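Local structure of aminopeptidase C (Lactobacillus rhamnosus, 4K7C) at residues A[67-79]-A[138-150]. The protein probably acts as a cysteine aminopeptidase of the papain-like superfamily, removing residues from the N-termini of peptides. Sequence-based numbering, arbitrary orientation.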
# COMPACT_ATOMS: atom_id res chain seq x y z
N SER A 67 -12.07 -12.16 -16.59
CA SER A 67 -12.64 -12.72 -17.77
C SER A 67 -13.90 -13.50 -17.35
O SER A 67 -14.12 -13.77 -16.15
CB SER A 67 -11.64 -13.71 -18.45
OG SER A 67 -11.54 -14.89 -17.71
N GLY A 68 -14.77 -13.76 -18.33
CA GLY A 68 -16.03 -14.54 -18.07
C GLY A 68 -15.91 -16.01 -18.48
O GLY A 68 -16.85 -16.56 -19.09
N ARG A 69 -14.84 -16.67 -18.05
CA ARG A 69 -14.50 -17.98 -18.53
C ARG A 69 -14.90 -19.05 -17.50
O ARG A 69 -14.40 -20.16 -17.58
CB ARG A 69 -12.99 -18.11 -18.86
CG ARG A 69 -12.57 -17.29 -20.00
CD ARG A 69 -11.08 -17.38 -20.30
NE ARG A 69 -10.27 -16.91 -19.16
CZ ARG A 69 -8.99 -17.11 -19.01
NH1 ARG A 69 -8.27 -17.87 -19.84
NH2 ARG A 69 -8.40 -16.59 -17.94
N CYS A 70 -15.83 -18.73 -16.59
CA CYS A 70 -16.13 -19.67 -15.49
C CYS A 70 -16.45 -21.07 -16.03
O CYS A 70 -15.84 -22.03 -15.60
CB CYS A 70 -17.26 -19.13 -14.63
SG CYS A 70 -18.72 -19.04 -15.62
N TRP A 71 -17.28 -21.15 -17.07
CA TRP A 71 -17.74 -22.43 -17.66
C TRP A 71 -16.57 -23.31 -18.09
O TRP A 71 -16.58 -24.49 -17.84
CB TRP A 71 -18.67 -22.17 -18.82
CG TRP A 71 -18.07 -21.42 -20.02
CD1 TRP A 71 -17.55 -20.14 -20.05
CD2 TRP A 71 -17.99 -21.91 -21.36
NE1 TRP A 71 -17.12 -19.84 -21.30
CE2 TRP A 71 -17.43 -20.88 -22.14
CE3 TRP A 71 -18.33 -23.10 -21.97
CZ2 TRP A 71 -17.23 -21.01 -23.51
CZ3 TRP A 71 -18.15 -23.22 -23.35
CH2 TRP A 71 -17.62 -22.20 -24.09
N MSE A 72 -15.54 -22.69 -18.66
CA MSE A 72 -14.32 -23.38 -19.08
C MSE A 72 -13.46 -23.83 -17.91
O MSE A 72 -13.00 -24.94 -17.84
CB MSE A 72 -13.42 -22.50 -19.95
CG MSE A 72 -14.06 -21.86 -21.10
SE MSE A 72 -12.67 -20.78 -21.98
CE MSE A 72 -14.03 -20.31 -23.25
N PHE A 73 -13.25 -22.92 -16.96
CA PHE A 73 -12.50 -23.22 -15.75
C PHE A 73 -13.15 -24.37 -15.02
O PHE A 73 -12.44 -25.32 -14.60
CB PHE A 73 -12.35 -21.97 -14.82
CG PHE A 73 -11.19 -21.09 -15.23
CD1 PHE A 73 -10.03 -21.06 -14.47
CD2 PHE A 73 -11.26 -20.34 -16.34
CE1 PHE A 73 -8.96 -20.28 -14.84
CE2 PHE A 73 -10.20 -19.54 -16.75
CZ PHE A 73 -9.02 -19.56 -16.01
N ALA A 74 -14.48 -24.32 -14.90
CA ALA A 74 -15.19 -25.37 -14.19
C ALA A 74 -15.12 -26.72 -14.92
O ALA A 74 -14.83 -27.76 -14.32
CB ALA A 74 -16.61 -24.98 -13.94
N ALA A 75 -15.30 -26.71 -16.19
CA ALA A 75 -15.19 -27.98 -16.96
C ALA A 75 -13.78 -28.51 -16.83
O ALA A 75 -13.57 -29.71 -16.56
CB ALA A 75 -15.56 -27.80 -18.39
N LEU A 76 -12.78 -27.65 -17.11
CA LEU A 76 -11.41 -28.10 -17.04
C LEU A 76 -11.02 -28.55 -15.61
O LEU A 76 -10.16 -29.39 -15.41
CB LEU A 76 -10.44 -27.01 -17.56
CG LEU A 76 -10.59 -26.70 -19.07
CD1 LEU A 76 -9.79 -25.46 -19.51
CD2 LEU A 76 -10.20 -27.88 -19.93
N ASN A 77 -11.70 -28.00 -14.60
CA ASN A 77 -11.49 -28.44 -13.25
C ASN A 77 -11.88 -29.91 -13.09
O ASN A 77 -11.14 -30.70 -12.53
CB ASN A 77 -12.29 -27.60 -12.22
CG ASN A 77 -11.62 -26.27 -11.89
OD1 ASN A 77 -10.41 -26.09 -12.06
ND2 ASN A 77 -12.44 -25.30 -11.35
N THR A 78 -13.02 -30.27 -13.63
CA THR A 78 -13.52 -31.67 -13.54
C THR A 78 -12.48 -32.62 -14.18
O THR A 78 -12.12 -33.62 -13.58
CB THR A 78 -14.92 -31.94 -14.11
OG1 THR A 78 -15.04 -31.69 -15.50
CG2 THR A 78 -15.98 -31.05 -13.31
N MSE A 79 -11.94 -32.19 -15.30
CA MSE A 79 -10.96 -33.05 -16.07
C MSE A 79 -9.64 -33.13 -15.34
O MSE A 79 -9.09 -34.19 -15.15
CB MSE A 79 -10.81 -32.36 -17.43
CG MSE A 79 -12.02 -32.56 -18.27
SE MSE A 79 -11.84 -31.63 -19.97
CE MSE A 79 -13.69 -31.87 -20.36
N ASP A 138 -17.58 -14.08 -23.53
CA ASP A 138 -16.74 -15.08 -22.84
C ASP A 138 -17.46 -16.33 -22.41
O ASP A 138 -16.84 -17.38 -22.42
CB ASP A 138 -16.01 -14.50 -21.62
CG ASP A 138 -14.89 -13.52 -21.98
OD1 ASP A 138 -14.60 -13.18 -23.16
OD2 ASP A 138 -14.27 -12.96 -21.02
N GLY A 139 -18.73 -16.22 -21.97
CA GLY A 139 -19.42 -17.32 -21.40
C GLY A 139 -19.86 -18.45 -22.33
O GLY A 139 -19.98 -18.28 -23.57
N GLY A 140 -20.34 -19.50 -21.67
CA GLY A 140 -20.86 -20.64 -22.41
C GLY A 140 -21.61 -21.64 -21.56
O GLY A 140 -22.08 -21.36 -20.44
N GLN A 141 -21.82 -22.83 -22.14
CA GLN A 141 -22.47 -23.92 -21.47
C GLN A 141 -21.66 -25.21 -21.73
O GLN A 141 -20.81 -25.25 -22.64
CB GLN A 141 -23.94 -24.02 -21.99
CG GLN A 141 -24.71 -22.72 -21.94
CD GLN A 141 -26.23 -22.87 -21.96
OE1 GLN A 141 -26.76 -23.97 -21.84
NE2 GLN A 141 -26.92 -21.76 -22.09
N TRP A 142 -21.94 -26.24 -20.93
CA TRP A 142 -21.18 -27.49 -20.91
C TRP A 142 -21.03 -28.10 -22.33
O TRP A 142 -19.93 -28.43 -22.73
CB TRP A 142 -21.86 -28.52 -20.00
CG TRP A 142 -21.19 -29.84 -20.14
CD1 TRP A 142 -21.52 -30.85 -21.02
CD2 TRP A 142 -20.01 -30.30 -19.46
NE1 TRP A 142 -20.63 -31.88 -20.93
CE2 TRP A 142 -19.70 -31.58 -19.97
CE3 TRP A 142 -19.20 -29.77 -18.46
CZ2 TRP A 142 -18.60 -32.34 -19.50
CZ3 TRP A 142 -18.15 -30.54 -17.97
CH2 TRP A 142 -17.83 -31.80 -18.51
N ASP A 143 -22.11 -28.16 -23.10
CA ASP A 143 -22.07 -28.85 -24.40
C ASP A 143 -21.19 -28.09 -25.39
O ASP A 143 -20.57 -28.70 -26.26
CB ASP A 143 -23.48 -29.00 -24.95
CG ASP A 143 -24.39 -29.91 -24.09
OD1 ASP A 143 -23.94 -30.94 -23.54
OD2 ASP A 143 -25.59 -29.54 -23.95
N MSE A 144 -21.13 -26.77 -25.24
CA MSE A 144 -20.19 -25.94 -26.02
C MSE A 144 -18.75 -26.16 -25.64
O MSE A 144 -17.86 -26.13 -26.48
CB MSE A 144 -20.59 -24.46 -25.81
CG MSE A 144 -21.89 -24.16 -26.52
SE MSE A 144 -22.70 -22.47 -25.86
CE MSE A 144 -21.37 -21.15 -26.44
N LEU A 145 -18.45 -26.46 -24.37
CA LEU A 145 -17.07 -26.76 -24.03
C LEU A 145 -16.71 -28.14 -24.60
O LEU A 145 -15.61 -28.34 -25.16
CB LEU A 145 -16.95 -26.75 -22.51
CG LEU A 145 -15.56 -26.76 -21.86
CD1 LEU A 145 -14.98 -28.16 -21.82
CD2 LEU A 145 -14.68 -25.75 -22.59
N SER A 146 -17.60 -29.12 -24.42
CA SER A 146 -17.38 -30.42 -25.07
C SER A 146 -17.12 -30.33 -26.54
O SER A 146 -16.17 -30.99 -27.03
CB SER A 146 -18.55 -31.37 -24.81
OG SER A 146 -18.43 -31.75 -23.52
N ALA A 147 -17.91 -29.55 -27.25
CA ALA A 147 -17.74 -29.38 -28.66
C ALA A 147 -16.31 -28.95 -28.97
O ALA A 147 -15.69 -29.43 -29.95
CB ALA A 147 -18.69 -28.36 -29.24
N LEU A 148 -15.77 -28.02 -28.15
CA LEU A 148 -14.42 -27.56 -28.34
C LEU A 148 -13.40 -28.62 -28.11
O LEU A 148 -12.49 -28.75 -28.91
CB LEU A 148 -14.10 -26.33 -27.45
CG LEU A 148 -14.91 -25.09 -27.81
CD1 LEU A 148 -14.85 -24.08 -26.67
CD2 LEU A 148 -14.41 -24.46 -29.09
N ILE A 149 -13.59 -29.45 -27.08
CA ILE A 149 -12.64 -30.46 -26.74
C ILE A 149 -12.65 -31.59 -27.78
O ILE A 149 -11.60 -32.13 -28.10
CB ILE A 149 -12.88 -30.87 -25.31
CG1 ILE A 149 -12.32 -29.72 -24.43
CG2 ILE A 149 -12.16 -32.17 -24.92
CD1 ILE A 149 -12.46 -30.06 -23.03
N GLU A 150 -13.86 -31.92 -28.26
CA GLU A 150 -14.00 -32.92 -29.31
C GLU A 150 -13.21 -32.49 -30.54
O GLU A 150 -12.57 -33.31 -31.15
CB GLU A 150 -15.47 -33.15 -29.66
CG GLU A 150 -16.10 -33.92 -28.51
CD GLU A 150 -17.57 -34.13 -28.67
OE1 GLU A 150 -17.99 -35.25 -28.34
OE2 GLU A 150 -18.28 -33.18 -29.08
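OD2 of D138 takes two hydrogen bonds: one from G68 N (2.9 Å), nearly straight at 175° and directed at the anti lone pair, the other from S169 OG. Since OD1 meets K104 in a salt bridge, both carboxylate oxygens are held and its rotation is probably fixed. The backbone of D138 ties the segments again, its O accepting from NE1 of W71 at 2.7 Å on a lone pair in the carbonyl plane, though the bond is bent and the oxygen lies somewhat out of the ring plane. In W71, chi1 (62°) puts CG between backbone N and carbonyl carbon, and chi2 then turns the indole flat against 139-140, its NE1 toward D138 O. Over one face G140 CA stands 3.4 Å from the centroid of the six-membered ring, a CH-pi contact; a CB on G140 would fall about 2.4 Å from W71 CZ3, a clash. M72 CG lies over the opposite face, toward the rim. A leucine in place of W71 would probably leave D138 O without its indole N-H and G140 without its flat cover. Helix segments 70-79 and 142-150 cross at -67°, axes 9.8 Å apart; between them L145 fits as a knob among W71, M72, A75 and M79, with CD1 only 3.5 Å from A75 CB, a tight pair. M79 and I149 meet tip to tip, CE to CD1 again at 3.5 Å. The Cys-Trp pair C70-W71 starting helix 70-87, C70 touching H364, is consistent with the nucleophile helix of papain-like peptidases; G140 is backbone-bonded to A446, consistent with an extended Gly-Gly cleft edge that the C-terminus probably occupies, as in bleomycin hydrolase relatives.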